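Local structure of B-agarase (Saccharophagus degradans, 4BQ2) at residues L225-R229 / E384-G388; F431-V437 / C483-D489; A466-R471 / A589-M594; R521-S525 / F552-V556; L527-Y532 / A569-L574. The protein hydrolyses agarose as an exo-acting beta-agarase of glycoside hydrolase family 50. All coordinates share one frame; numbering follows the deposited sequence.

Interaction 1. Residues L225-R229 / E384-G388; sequences LHAAR and ERKYG
Lys-386 O receives the NH1 group of Arg-229 at 2.8 Å, with an N-H...O angle of 163°. The oxygen lies in the guanidinium plane, and NH1 meets the carbonyl nearly head-on. One turn earlier on the same helix, His-226 makes a second bond of this kind: its NE2 reaches Arg-385 O at 2.9 Å, and the acceptor sits in the imidazole plane at the ring edge. The two donor groups also lie over one another, since Arg-229 NH1 stands 3.3 Å above the plane of the His-226 ring, displaced toward its rim, which would help to fix the orientation of both.

The accepting carbonyls belong to the last turn of helix 378-387, where the supply of in-helix amides runs out, and Gly-388 then leaves helical geometry with a phi of 59°. Side chains of helix 222-235 thus take over as donors and join the two helices; the centre of the contact lies about 30 Å from the centre of the chain.

Beside the polar pair, the aliphatic part of Lys-386 packs against the first helix. Its CG is 3.6 Å from Leu-225 CG, the two side chains crossing at about a right angle, while its CE is 3.8 Å from Arg-229 CB. The bend of the lysine chain at chi3 (67°) brings CE to that position, and the NZ beyond it forms a salt bridge with Asp-725. Arg-229 CG also approaches Tyr-387 CE1 at 4.0 Å. Of the Arg-385 side chain, CB lies near Leu-225 CD2, and the guanidinium leads away to Asn-382 OD1 and Glu-206 O.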
# COMPACT_ATOMS: atom_id res chain seq x y z
N LEU A 225 8.69 -28.77 -5.92
CA LEU A 225 8.25 -27.66 -6.77
C LEU A 225 7.60 -28.14 -8.08
O LEU A 225 6.58 -27.59 -8.50
CB LEU A 225 9.40 -26.69 -7.05
CG LEU A 225 9.14 -25.39 -7.81
CD1 LEU A 225 8.16 -24.49 -7.06
CD2 LEU A 225 10.45 -24.64 -8.06
N HIS A 226 8.19 -29.15 -8.72
CA HIS A 226 7.62 -29.68 -9.96
C HIS A 226 6.32 -30.42 -9.67
O HIS A 226 5.43 -30.44 -10.52
CB HIS A 226 8.58 -30.59 -10.72
CG HIS A 226 9.69 -29.85 -11.40
ND1 HIS A 226 10.83 -30.48 -11.86
CD2 HIS A 226 9.87 -28.53 -11.63
CE1 HIS A 226 11.65 -29.58 -12.38
NE2 HIS A 226 11.08 -28.39 -12.27
N ALA A 227 6.23 -31.01 -8.48
CA ALA A 227 5.02 -31.65 -8.03
C ALA A 227 3.88 -30.65 -7.86
O ALA A 227 2.76 -30.95 -8.28
CB ALA A 227 5.25 -32.39 -6.72
N ALA A 228 4.16 -29.50 -7.25
CA ALA A 228 3.14 -28.43 -7.06
C ALA A 228 2.71 -27.87 -8.40
O ALA A 228 1.51 -27.66 -8.63
CB ALA A 228 3.64 -27.31 -6.15
N ARG A 229 3.69 -27.62 -9.27
CA ARG A 229 3.46 -27.26 -10.66
C ARG A 229 2.51 -28.26 -11.37
O ARG A 229 1.48 -27.86 -11.96
CB ARG A 229 4.79 -27.23 -11.42
CG ARG A 229 4.64 -26.91 -12.91
CD ARG A 229 5.85 -27.35 -13.72
NE ARG A 229 6.03 -28.81 -13.69
CZ ARG A 229 7.13 -29.47 -14.07
NH1 ARG A 229 8.19 -28.83 -14.51
NH2 ARG A 229 7.15 -30.80 -14.01
N GLU A 384 11.92 -19.98 -13.94
CA GLU A 384 12.81 -20.80 -14.78
C GLU A 384 12.91 -22.21 -14.22
O GLU A 384 12.82 -23.21 -14.97
CB GLU A 384 14.19 -20.18 -14.95
CG GLU A 384 15.02 -20.93 -16.01
CD GLU A 384 16.35 -20.28 -16.29
OE1 GLU A 384 16.52 -19.07 -16.05
OE2 GLU A 384 17.25 -21.00 -16.77
N ARG A 385 13.05 -22.32 -12.89
CA ARG A 385 13.11 -23.65 -12.27
C ARG A 385 11.88 -24.47 -12.58
O ARG A 385 12.00 -25.67 -12.86
CB ARG A 385 13.24 -23.56 -10.75
CG ARG A 385 14.62 -23.10 -10.27
CD ARG A 385 14.63 -23.12 -8.74
NE ARG A 385 15.96 -22.94 -8.17
CZ ARG A 385 16.38 -21.90 -7.45
NH1 ARG A 385 15.59 -20.87 -7.19
NH2 ARG A 385 17.63 -21.88 -6.98
N LYS A 386 10.70 -23.86 -12.52
CA LYS A 386 9.43 -24.59 -12.76
C LYS A 386 9.17 -24.97 -14.20
O LYS A 386 8.69 -26.09 -14.48
CB LYS A 386 8.21 -23.77 -12.32
CG LYS A 386 7.90 -23.82 -10.83
CD LYS A 386 6.69 -22.96 -10.45
CE LYS A 386 5.39 -23.48 -11.02
NZ LYS A 386 4.19 -22.90 -10.33
N TYR A 387 9.43 -24.03 -15.11
CA TYR A 387 8.97 -24.18 -16.48
C TYR A 387 10.07 -24.48 -17.45
O TYR A 387 9.79 -24.87 -18.59
CB TYR A 387 8.15 -22.94 -16.94
CG TYR A 387 6.91 -22.69 -16.10
CD1 TYR A 387 6.01 -23.71 -15.83
CD2 TYR A 387 6.63 -21.43 -15.59
CE1 TYR A 387 4.87 -23.50 -15.05
CE2 TYR A 387 5.50 -21.20 -14.81
CZ TYR A 387 4.61 -22.25 -14.56
OH TYR A 387 3.49 -22.04 -13.82
N GLY A 388 11.32 -24.31 -16.99
CA GLY A 388 12.50 -24.56 -17.80
C GLY A 388 12.51 -23.70 -19.04
O GLY A 388 11.80 -22.68 -19.10

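Interaction 2. Residues F431-V437 / C483-D489; sequences FFANGWV and CVGVFID
Asp-489, just past its strand, bonds to the neighbouring strand and its continuation twice: its N donates to Gly-435 O, and its carboxylate OD1 accepts from Val-437 N at 2.9 Å. The donor comes on the syn side, 25° out of the carboxylate plane. A positive phi of 68° at Asp-489 accompanies this switch from main chain to side chain.

Upstream, residues 431-435 and 483-488 pair as parallel strands. Ala-433 N donates to Gly-485 O (2.9 Å), and Ala-433 O receives Phe-487 N (3.0 Å). The register gains one residue at Val-484, because Phe-431 faces Cys-483 but Ala-433 faces Val-486; the near-helical backbone of Val-484 absorbs the excess, as in a beta bulge. Phe-431 holds its CG between backbone N and carbonyl carbon (chi1 62°), which sets its ring over Cys-483, with CZ 3.5 Å from CB. On the other side of the strand, the Phe-432 ring has Val-484 CB over one face and meets Phe-487 rim to rim, CD2 to CE2 at 3.5 Å. Strand 598-599 continues the parallel sheet, consistent with the beta/alpha barrel expected of this family.

One water links Val-437 O (2.8 Å) to Asp-489 OD2 (2.6 Å), and Tyr-582 OH also bonds OD2. Both polar atoms of the buried Val-437 main chain are therefore satisfied, directly or through water, by one carboxylate.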
# COMPACT_ATOMS: atom_id res chain seq x y z
N PHE A 431 -7.88 -6.02 -19.42
CA PHE A 431 -6.79 -5.51 -18.56
C PHE A 431 -6.94 -4.01 -18.33
O PHE A 431 -7.62 -3.32 -19.10
CB PHE A 431 -5.42 -5.75 -19.22
CG PHE A 431 -5.25 -5.05 -20.54
CD1 PHE A 431 -5.77 -5.60 -21.72
CD2 PHE A 431 -4.57 -3.82 -20.60
CE1 PHE A 431 -5.62 -4.94 -22.95
CE2 PHE A 431 -4.41 -3.17 -21.81
CZ PHE A 431 -4.91 -3.73 -22.99
N PHE A 432 -6.28 -3.51 -17.29
CA PHE A 432 -6.22 -2.07 -17.01
C PHE A 432 -4.85 -1.60 -17.41
O PHE A 432 -3.88 -2.30 -17.13
CB PHE A 432 -6.48 -1.79 -15.53
CG PHE A 432 -7.91 -1.98 -15.15
CD1 PHE A 432 -8.49 -3.25 -15.15
CD2 PHE A 432 -8.71 -0.88 -14.86
CE1 PHE A 432 -9.84 -3.45 -14.84
CE2 PHE A 432 -10.06 -1.05 -14.52
CZ PHE A 432 -10.62 -2.34 -14.50
N ALA A 433 -4.79 -0.44 -18.06
CA ALA A 433 -3.52 0.12 -18.51
C ALA A 433 -3.09 1.20 -17.54
O ALA A 433 -3.90 1.64 -16.75
CB ALA A 433 -3.66 0.72 -19.90
N ASN A 434 -1.84 1.65 -17.64
CA ASN A 434 -1.34 2.73 -16.79
C ASN A 434 -0.20 3.47 -17.40
O ASN A 434 0.55 2.95 -18.26
CB ASN A 434 -0.84 2.17 -15.45
CG ASN A 434 0.49 1.41 -15.58
OD1 ASN A 434 0.55 0.19 -15.92
ND2 ASN A 434 1.56 2.12 -15.33
N GLY A 435 -0.01 4.69 -16.92
CA GLY A 435 1.18 5.46 -17.20
C GLY A 435 1.48 6.34 -16.02
O GLY A 435 0.63 6.51 -15.10
N TRP A 436 2.69 6.88 -16.02
CA TRP A 436 3.13 7.82 -14.99
C TRP A 436 3.61 9.08 -15.70
O TRP A 436 4.37 8.99 -16.66
CB TRP A 436 4.37 7.29 -14.26
CG TRP A 436 4.32 5.98 -13.57
CD1 TRP A 436 4.68 4.76 -14.10
CD2 TRP A 436 3.99 5.74 -12.19
NE1 TRP A 436 4.59 3.79 -13.14
CE2 TRP A 436 4.18 4.36 -11.95
CE3 TRP A 436 3.58 6.55 -11.14
CZ2 TRP A 436 3.93 3.76 -10.69
CZ3 TRP A 436 3.34 5.98 -9.86
CH2 TRP A 436 3.50 4.59 -9.66
N VAL A 437 3.17 10.24 -15.22
CA VAL A 437 3.65 11.50 -15.78
C VAL A 437 4.86 11.92 -14.97
O VAL A 437 4.74 12.39 -13.82
CB VAL A 437 2.56 12.61 -15.80
CG1 VAL A 437 3.08 13.90 -16.47
CG2 VAL A 437 1.35 12.08 -16.53
N CYS A 483 -8.91 -3.26 -23.30
CA CYS A 483 -8.46 -2.36 -22.23
C CYS A 483 -9.65 -1.69 -21.55
O CYS A 483 -10.34 -0.86 -22.15
CB CYS A 483 -7.48 -1.32 -22.78
SG CYS A 483 -7.00 -0.06 -21.57
N VAL A 484 -9.85 -1.99 -20.27
CA VAL A 484 -11.00 -1.47 -19.52
C VAL A 484 -10.85 0.04 -19.33
O VAL A 484 -11.81 0.82 -19.48
CB VAL A 484 -11.17 -2.18 -18.14
CG1 VAL A 484 -12.43 -1.66 -17.41
CG2 VAL A 484 -11.30 -3.69 -18.32
N GLY A 485 -9.65 0.47 -19.03
CA GLY A 485 -9.43 1.87 -18.77
C GLY A 485 -7.99 2.13 -18.44
O GLY A 485 -7.18 1.20 -18.36
N VAL A 486 -7.67 3.41 -18.21
CA VAL A 486 -6.30 3.86 -17.99
C VAL A 486 -6.17 4.59 -16.64
O VAL A 486 -6.82 5.63 -16.46
CB VAL A 486 -5.84 4.85 -19.12
CG1 VAL A 486 -4.39 5.30 -18.87
CG2 VAL A 486 -5.97 4.23 -20.52
N PHE A 487 -5.33 4.06 -15.72
CA PHE A 487 -4.88 4.78 -14.52
C PHE A 487 -3.69 5.67 -14.87
O PHE A 487 -2.81 5.27 -15.67
CB PHE A 487 -4.38 3.80 -13.45
CG PHE A 487 -5.49 2.96 -12.87
CD1 PHE A 487 -6.45 3.52 -12.01
CD2 PHE A 487 -5.57 1.61 -13.16
CE1 PHE A 487 -7.46 2.74 -11.47
CE2 PHE A 487 -6.60 0.82 -12.63
CZ PHE A 487 -7.55 1.39 -11.78
N ILE A 488 -3.67 6.88 -14.35
CA ILE A 488 -2.49 7.72 -14.53
C ILE A 488 -2.01 8.14 -13.14
O ILE A 488 -2.79 8.68 -12.34
CB ILE A 488 -2.74 8.95 -15.41
CG1 ILE A 488 -3.18 8.56 -16.85
CG2 ILE A 488 -1.48 9.84 -15.45
CD1 ILE A 488 -2.12 7.91 -17.74
N ASP A 489 -0.73 7.88 -12.85
CA ASP A 489 -0.10 8.24 -11.55
C ASP A 489 -0.70 7.42 -10.41
O ASP A 489 -1.50 6.56 -10.65
CB ASP A 489 -0.19 9.75 -11.26
CG ASP A 489 0.76 10.57 -12.13
OD1 ASP A 489 1.76 10.01 -12.66
OD2 ASP A 489 0.49 11.80 -12.29
O HOH W 1 4.05 10.16 -11.27
O HOH W 2 2.56 13.40 -12.39

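Interaction 3. Residues A466-R471 / A589-M594; sequences AMETAR and AVEHYM
Small apolar side chains set the spacing of the two helices. Ala-589 CB fits against the first helix, 3.4 Å from Ala-466 O and 3.9 Å from Ala-470 CB, and Ala-470 CB in turn rests 3.3 Å from Ala-589 O. With alanine methyls at the closest point, the axes of the short segments approach to 8.3 Å at a crossing angle of -43°. Met-594, the first residue beyond its helix, closes one end by placing CE 3.5 Å from Ala-470 O.

These helices, 460-477 and 565-593, lie in successive beta-alpha-beta crossovers: the first falls between strands 431-435 and 483-488, the second between 483-488 and 598-599. Their packing is thus that of neighbouring helices around the parallel sheet, consistent with a beta/alpha barrel.

Aromatic contacts occupy the outer side. The Tyr-593 ring is held between two groups: Arg-471 CB makes a CH-pi contact over one face, 3.6 Å above the plane, while His-592 CD2 of the same helix lies over the opposite face. Met-467 CE comes over a face of the His-592 ring, 3.4 Å from CD2, and also touches Tyr-593 CE2. Bends at both chi2 (-67°) and chi3 (-74°) curl the methionine so that its methyl reaches both rings. Its sulfur makes a Met-aromatic contact with Tyr-593, lying obliquely to the ring.

Charge is handled within the first helix. Arg-471 passes its CB and CG over the tyrosine face, then grips Glu-468 side-on with NE and NH2, one nitrogen to each carboxylate oxygen. Its guanidinium stands nearly perpendicular to the Tyr-593 ring.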
# COMPACT_ATOMS: atom_id res chain seq x y z
N ALA A 466 2.64 14.96 -19.92
CA ALA A 466 1.37 14.20 -19.79
C ALA A 466 0.99 13.68 -21.18
O ALA A 466 0.56 12.55 -21.29
CB ALA A 466 0.24 15.06 -19.22
N MET A 467 1.15 14.52 -22.21
CA MET A 467 0.88 14.13 -23.60
C MET A 467 1.81 12.97 -24.02
O MET A 467 1.36 11.97 -24.60
CB MET A 467 1.09 15.34 -24.53
CG MET A 467 -0.04 16.36 -24.52
SD MET A 467 -1.58 15.72 -25.22
CE MET A 467 -1.20 15.72 -26.98
N GLU A 468 3.12 13.09 -23.72
CA GLU A 468 4.03 11.99 -24.06
C GLU A 468 3.65 10.71 -23.30
O GLU A 468 3.67 9.61 -23.86
CB GLU A 468 5.50 12.38 -23.86
CG GLU A 468 6.51 11.29 -24.18
CD GLU A 468 6.56 10.90 -25.67
OE1 GLU A 468 5.93 11.58 -26.52
OE2 GLU A 468 7.20 9.86 -25.99
N THR A 469 3.25 10.85 -22.04
CA THR A 469 2.83 9.69 -21.28
C THR A 469 1.65 8.97 -21.94
O THR A 469 1.69 7.77 -22.12
CB THR A 469 2.47 10.07 -19.83
OG1 THR A 469 3.63 10.66 -19.25
CG2 THR A 469 2.01 8.85 -19.02
N ALA A 470 0.60 9.72 -22.27
CA ALA A 470 -0.59 9.14 -22.90
C ALA A 470 -0.24 8.56 -24.28
O ALA A 470 -0.77 7.53 -24.69
CB ALA A 470 -1.69 10.22 -23.03
N ARG A 471 0.64 9.25 -25.01
CA ARG A 471 1.10 8.73 -26.30
C ARG A 471 1.66 7.33 -26.18
O ARG A 471 1.28 6.44 -26.95
CB ARG A 471 2.11 9.66 -26.96
CG ARG A 471 2.48 9.22 -28.38
CD ARG A 471 3.66 10.03 -28.94
NE ARG A 471 4.89 9.59 -28.31
CZ ARG A 471 5.51 8.46 -28.62
NH1 ARG A 471 5.06 7.67 -29.59
NH2 ARG A 471 6.59 8.11 -27.97
N ALA A 589 -4.83 14.82 -22.10
CA ALA A 589 -3.85 13.95 -22.73
C ALA A 589 -4.39 12.54 -23.00
O ALA A 589 -4.20 12.02 -24.09
CB ALA A 589 -2.55 13.88 -21.90
N VAL A 590 -5.09 11.95 -22.03
CA VAL A 590 -5.62 10.61 -22.20
C VAL A 590 -6.65 10.65 -23.33
O VAL A 590 -6.60 9.80 -24.24
CB VAL A 590 -6.22 10.07 -20.89
CG1 VAL A 590 -7.02 8.77 -21.13
CG2 VAL A 590 -5.09 9.83 -19.88
N GLU A 591 -7.53 11.66 -23.27
CA GLU A 591 -8.59 11.78 -24.29
C GLU A 591 -7.98 12.00 -25.68
O GLU A 591 -8.47 11.49 -26.68
CB GLU A 591 -9.51 12.94 -23.94
CG GLU A 591 -10.61 13.22 -24.94
CD GLU A 591 -11.47 14.39 -24.49
OE1 GLU A 591 -10.93 15.46 -24.11
OE2 GLU A 591 -12.69 14.21 -24.46
N HIS A 592 -6.92 12.79 -25.74
CA HIS A 592 -6.28 13.05 -27.04
C HIS A 592 -5.83 11.77 -27.79
O HIS A 592 -6.06 11.61 -29.01
CB HIS A 592 -5.08 13.98 -26.83
CG HIS A 592 -4.40 14.35 -28.11
ND1 HIS A 592 -4.85 15.38 -28.91
CD2 HIS A 592 -3.36 13.79 -28.76
CE1 HIS A 592 -4.08 15.45 -29.99
NE2 HIS A 592 -3.17 14.50 -29.92
N TYR A 593 -5.16 10.88 -27.07
CA TYR A 593 -4.54 9.71 -27.69
C TYR A 593 -5.41 8.49 -27.58
O TYR A 593 -5.23 7.55 -28.35
CB TYR A 593 -3.17 9.43 -27.06
CG TYR A 593 -2.10 10.41 -27.51
CD1 TYR A 593 -1.55 10.30 -28.80
CD2 TYR A 593 -1.64 11.42 -26.68
CE1 TYR A 593 -0.56 11.17 -29.22
CE2 TYR A 593 -0.65 12.30 -27.10
CZ TYR A 593 -0.11 12.16 -28.37
OH TYR A 593 0.87 13.01 -28.87
N MET A 594 -6.31 8.49 -26.59
CA MET A 594 -7.17 7.30 -26.38
C MET A 594 -8.57 7.78 -26.18
O MET A 594 -9.13 7.65 -25.10
CB MET A 594 -6.69 6.45 -25.18
CG MET A 594 -5.35 5.76 -25.41
SD MET A 594 -4.48 5.22 -23.92
CE MET A 594 -3.87 6.79 -23.28

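Interaction 4. Residues R521-S525 / F552-V556; sequences RQAFS and FDLGV
Arg-521 starts out extended (chi1 -179°) and then turns at chi2 (52°), which carries its guanidinium to Phe-552 and Asp-553. Ser-525, one turn along the helix, has OG anti to its backbone N, which points the hydroxyl at the same aspartate. Asp-553 OD1 is met there by two donors: Ser-525 OG at 2.7 Å, using the syn lone pair, and Arg-521 NH1 at 3.2 Å, a salt bridge whose hydrogen bond is weak.

The other terminal nitrogen, NH2, donates to Phe-552 O at 2.8 Å. That carbonyl also accepts Gly-555 N (3.1 Å) in the type I turn 552-555, and the two donors approach from opposite faces of its plane. Over the Phe-552 ring the guanidinium forms an off-centre cation-pi contact, CZ to ring centroid 4.5 Å, with the planes 44° apart.

The contact holds the turn that follows helix 549-552 against helix 519-532. Leu-511 O takes a further bond from Arg-521 NH2, and Lys-529 NZ bridges to Asp-553 OD2. With positive groups at both of its oxygens, the carboxylate is probably stabilised in its ionised form; it probably balances the buried arginine charge, which the carbonyls and the ring face may further stabilise.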
# COMPACT_ATOMS: atom_id res chain seq x y z
N ARG A 521 2.15 29.16 -8.52
CA ARG A 521 2.08 30.35 -7.63
C ARG A 521 1.48 31.54 -8.39
O ARG A 521 0.65 32.29 -7.83
CB ARG A 521 3.45 30.69 -7.04
CG ARG A 521 3.49 31.91 -6.07
CD ARG A 521 2.46 31.81 -4.96
NE ARG A 521 2.78 32.64 -3.78
CZ ARG A 521 2.61 33.96 -3.68
NH1 ARG A 521 2.22 34.67 -4.72
NH2 ARG A 521 2.89 34.58 -2.55
N GLN A 522 1.84 31.69 -9.66
CA GLN A 522 1.21 32.72 -10.50
C GLN A 522 -0.30 32.50 -10.58
O GLN A 522 -1.10 33.45 -10.48
CB GLN A 522 1.82 32.78 -11.90
CG GLN A 522 3.29 33.18 -11.90
CD GLN A 522 4.04 32.73 -13.13
OE1 GLN A 522 3.44 32.46 -14.17
NE2 GLN A 522 5.36 32.64 -13.04
N ALA A 523 -0.70 31.24 -10.78
CA ALA A 523 -2.14 30.94 -10.84
C ALA A 523 -2.79 31.29 -9.49
O ALA A 523 -3.87 31.89 -9.48
CB ALA A 523 -2.36 29.46 -11.15
N PHE A 524 -2.15 30.93 -8.38
CA PHE A 524 -2.76 31.17 -7.05
C PHE A 524 -2.90 32.67 -6.79
O PHE A 524 -3.93 33.13 -6.30
CB PHE A 524 -1.96 30.57 -5.88
CG PHE A 524 -2.02 29.07 -5.78
CD1 PHE A 524 -2.85 28.32 -6.58
CD2 PHE A 524 -1.26 28.40 -4.79
CE1 PHE A 524 -2.91 26.94 -6.45
CE2 PHE A 524 -1.32 27.02 -4.65
CZ PHE A 524 -2.15 26.29 -5.50
N SER A 525 -1.85 33.40 -7.14
CA SER A 525 -1.83 34.87 -7.03
C SER A 525 -2.97 35.54 -7.82
O SER A 525 -3.66 36.42 -7.29
CB SER A 525 -0.49 35.40 -7.49
OG SER A 525 -0.44 36.81 -7.37
N PHE A 552 3.42 40.72 -1.73
CA PHE A 552 2.71 39.46 -1.64
C PHE A 552 3.35 38.43 -2.59
O PHE A 552 3.56 37.26 -2.23
CB PHE A 552 1.23 39.64 -2.00
CG PHE A 552 0.50 38.35 -2.12
CD1 PHE A 552 0.00 37.72 -0.99
CD2 PHE A 552 0.36 37.73 -3.36
CE1 PHE A 552 -0.67 36.51 -1.09
CE2 PHE A 552 -0.30 36.52 -3.47
CZ PHE A 552 -0.82 35.91 -2.33
N ASP A 553 3.66 38.89 -3.81
CA ASP A 553 4.24 38.02 -4.85
C ASP A 553 5.70 37.63 -4.66
O ASP A 553 6.29 36.96 -5.52
CB ASP A 553 4.02 38.60 -6.24
CG ASP A 553 2.57 38.42 -6.71
OD1 ASP A 553 1.86 37.49 -6.22
OD2 ASP A 553 2.12 39.23 -7.56
N LEU A 554 6.29 38.05 -3.53
CA LEU A 554 7.62 37.57 -3.12
C LEU A 554 7.53 36.26 -2.35
O LEU A 554 8.55 35.62 -2.10
CB LEU A 554 8.34 38.59 -2.23
CG LEU A 554 8.61 39.99 -2.77
CD1 LEU A 554 9.06 40.87 -1.61
CD2 LEU A 554 9.62 39.97 -3.91
N GLY A 555 6.32 35.87 -1.95
CA GLY A 555 6.15 34.74 -1.07
C GLY A 555 5.80 35.20 0.32
O GLY A 555 6.40 36.12 0.86
N VAL A 556 4.81 34.55 0.91
CA VAL A 556 4.29 34.90 2.23
C VAL A 556 4.23 33.63 3.07
O VAL A 556 3.66 32.61 2.61
CB VAL A 556 2.84 35.45 2.12
CG1 VAL A 556 2.19 35.57 3.50
CG2 VAL A 556 2.82 36.75 1.34

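Interaction 5. Residues L527-Y532 / A569-L574; sequences LLKAKY and ADYSML
The Tyr-532 ring meets Asp-570 at its edge, where the carboxylate carbon CG lies in the ring plane, alongside Leu-528 CD2 from the tyrosine's own helix. Lys-531 CG stands 4.0 Å above one face, displaced toward the rim. Ring and carboxylate planes are 84° apart. In this pose Tyr-532 OH donates to Asp-570 OD2 at 2.6 Å, using the syn lone pair of that oxygen.

The other oxygen, OD1, forms a salt bridge with Lys-531 NZ, at a doubtfully short 2.5 Å. The lysine chain, extended beyond CG, runs past the tyrosine to arrive on the syn side of OD1, somewhat out of the carboxylate plane. Trp-542 NE1 gives OD2 a further bond, so donors from three residues hold the buried aspartate and probably favour its charged form.

This is helix-helix packing: the long helix 565-593, which precedes strand 598-599 of the parallel sheet, meets helix 519-532 of the helical region following strand 483-488. Local axes run at 133° and come no closer than 11.4 Å, leaving the contact to long side chains. Met-573 bridges it: a bend at chi3 (86°) swings CE to 3.8 Å from Leu-528 CD2 and 4.0 Å from Leu-527 CB. Leu-528 CD2 also lies 3.7 Å from Asp-570 CG, an apolar neighbour for the carboxylate. Leu-574 completes the apolar side, its CD2 4.3 Å from Leu-527 CD1.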
# COMPACT_ATOMS: atom_id res chain seq x y z
N LEU A 527 -5.91 34.17 -8.67
CA LEU A 527 -7.18 33.87 -8.04
C LEU A 527 -7.43 34.75 -6.84
O LEU A 527 -8.56 35.15 -6.60
CB LEU A 527 -7.25 32.40 -7.62
CG LEU A 527 -7.39 31.39 -8.78
CD1 LEU A 527 -7.07 30.00 -8.27
CD2 LEU A 527 -8.78 31.43 -9.43
N LEU A 528 -6.38 35.02 -6.06
CA LEU A 528 -6.52 35.83 -4.84
C LEU A 528 -6.68 37.32 -5.18
O LEU A 528 -7.41 38.06 -4.49
CB LEU A 528 -5.34 35.63 -3.90
CG LEU A 528 -5.26 34.28 -3.19
CD1 LEU A 528 -3.84 34.10 -2.72
CD2 LEU A 528 -6.22 34.22 -2.00
N LYS A 529 -6.01 37.75 -6.25
CA LYS A 529 -6.27 39.09 -6.78
C LYS A 529 -7.71 39.28 -7.24
O LYS A 529 -8.30 40.33 -6.99
CB LYS A 529 -5.28 39.47 -7.87
CG LYS A 529 -3.93 39.85 -7.29
CD LYS A 529 -2.86 39.81 -8.34
CE LYS A 529 -1.50 39.89 -7.68
NZ LYS A 529 -0.43 39.83 -8.71
N ALA A 530 -8.27 38.27 -7.91
CA ALA A 530 -9.64 38.37 -8.37
C ALA A 530 -10.59 38.36 -7.17
O ALA A 530 -11.60 39.05 -7.20
CB ALA A 530 -9.99 37.27 -9.37
N LYS A 531 -10.25 37.60 -6.12
CA LYS A 531 -11.12 37.49 -4.95
C LYS A 531 -11.15 38.80 -4.14
O LYS A 531 -12.22 39.31 -3.85
CB LYS A 531 -10.69 36.31 -4.05
CG LYS A 531 -11.48 36.17 -2.76
CD LYS A 531 -11.30 34.81 -2.10
CE LYS A 531 -12.07 34.74 -0.78
NZ LYS A 531 -11.80 33.51 0.03
N TYR A 532 -9.98 39.33 -3.82
CA TYR A 532 -9.82 40.41 -2.82
C TYR A 532 -9.69 41.79 -3.44
O TYR A 532 -9.99 42.79 -2.78
CB TYR A 532 -8.59 40.16 -1.93
CG TYR A 532 -8.82 39.06 -0.92
CD1 TYR A 532 -9.67 39.25 0.18
CD2 TYR A 532 -8.19 37.81 -1.07
CE1 TYR A 532 -9.90 38.23 1.10
CE2 TYR A 532 -8.41 36.79 -0.16
CZ TYR A 532 -9.26 37.01 0.93
OH TYR A 532 -9.48 36.00 1.82
N ALA A 569 -10.79 29.13 3.69
CA ALA A 569 -11.53 29.33 2.43
C ALA A 569 -10.57 29.51 1.27
O ALA A 569 -10.78 28.97 0.18
CB ALA A 569 -12.47 30.53 2.54
N ASP A 570 -9.50 30.26 1.51
CA ASP A 570 -8.47 30.52 0.52
C ASP A 570 -7.65 29.28 0.18
O ASP A 570 -7.35 29.02 -1.01
CB ASP A 570 -7.57 31.69 0.95
CG ASP A 570 -8.30 33.04 0.88
OD1 ASP A 570 -9.31 33.14 0.16
OD2 ASP A 570 -7.86 34.01 1.54
N TYR A 571 -7.26 28.53 1.20
CA TYR A 571 -6.50 27.31 0.94
C TYR A 571 -7.38 26.33 0.16
O TYR A 571 -6.90 25.69 -0.78
CB TYR A 571 -6.04 26.65 2.22
CG TYR A 571 -5.08 27.43 3.09
CD1 TYR A 571 -4.31 28.48 2.57
CD2 TYR A 571 -4.92 27.09 4.44
CE1 TYR A 571 -3.40 29.14 3.38
CE2 TYR A 571 -4.05 27.77 5.26
CZ TYR A 571 -3.29 28.80 4.72
OH TYR A 571 -2.41 29.47 5.53
N SER A 572 -8.66 26.25 0.54
CA SER A 572 -9.63 25.38 -0.15
C SER A 572 -9.74 25.76 -1.64
O SER A 572 -9.65 24.89 -2.51
CB SER A 572 -11.00 25.42 0.51
OG SER A 572 -11.87 24.47 -0.12
N MET A 573 -9.90 27.05 -1.91
CA MET A 573 -10.00 27.55 -3.27
C MET A 573 -8.73 27.23 -4.10
O MET A 573 -8.83 26.82 -5.28
CB MET A 573 -10.25 29.08 -3.25
CG MET A 573 -10.02 29.77 -4.59
SD MET A 573 -10.38 31.54 -4.54
CE MET A 573 -8.79 32.13 -3.96
N LEU A 574 -7.56 27.43 -3.50
CA LEU A 574 -6.27 27.19 -4.16
C LEU A 574 -6.02 25.69 -4.42
O LEU A 574 -5.49 25.30 -5.49
CB LEU A 574 -5.11 27.77 -3.34
CG LEU A 574 -5.21 29.29 -3.08
CD1 LEU A 574 -4.01 29.77 -2.29
CD2 LEU A 574 -5.40 30.08 -4.36

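Overall arrangement
Interaction 1 comes first along the chain and stands apart, its centre about 61 and 62 Å from those of interactions 4 and 5, on the opposite side of the chain's centre. Interactions 2 and 3, with centres about 11 Å apart, share one beta/alpha layer: helices 460-477 and 565-593 pack on strands 431-435 and 483-488, and their segments alternate in sequence. Interactions 4 and 5, also about 11 Å apart, both use helix 519-532, touch through the Asp-553 to Lys-529 salt bridge, and are nested within the chain loop that interaction 3 closes. Helix 565-593 serves interactions 3 and 5, so this long helix connects the sheet region with the outlying helical cluster.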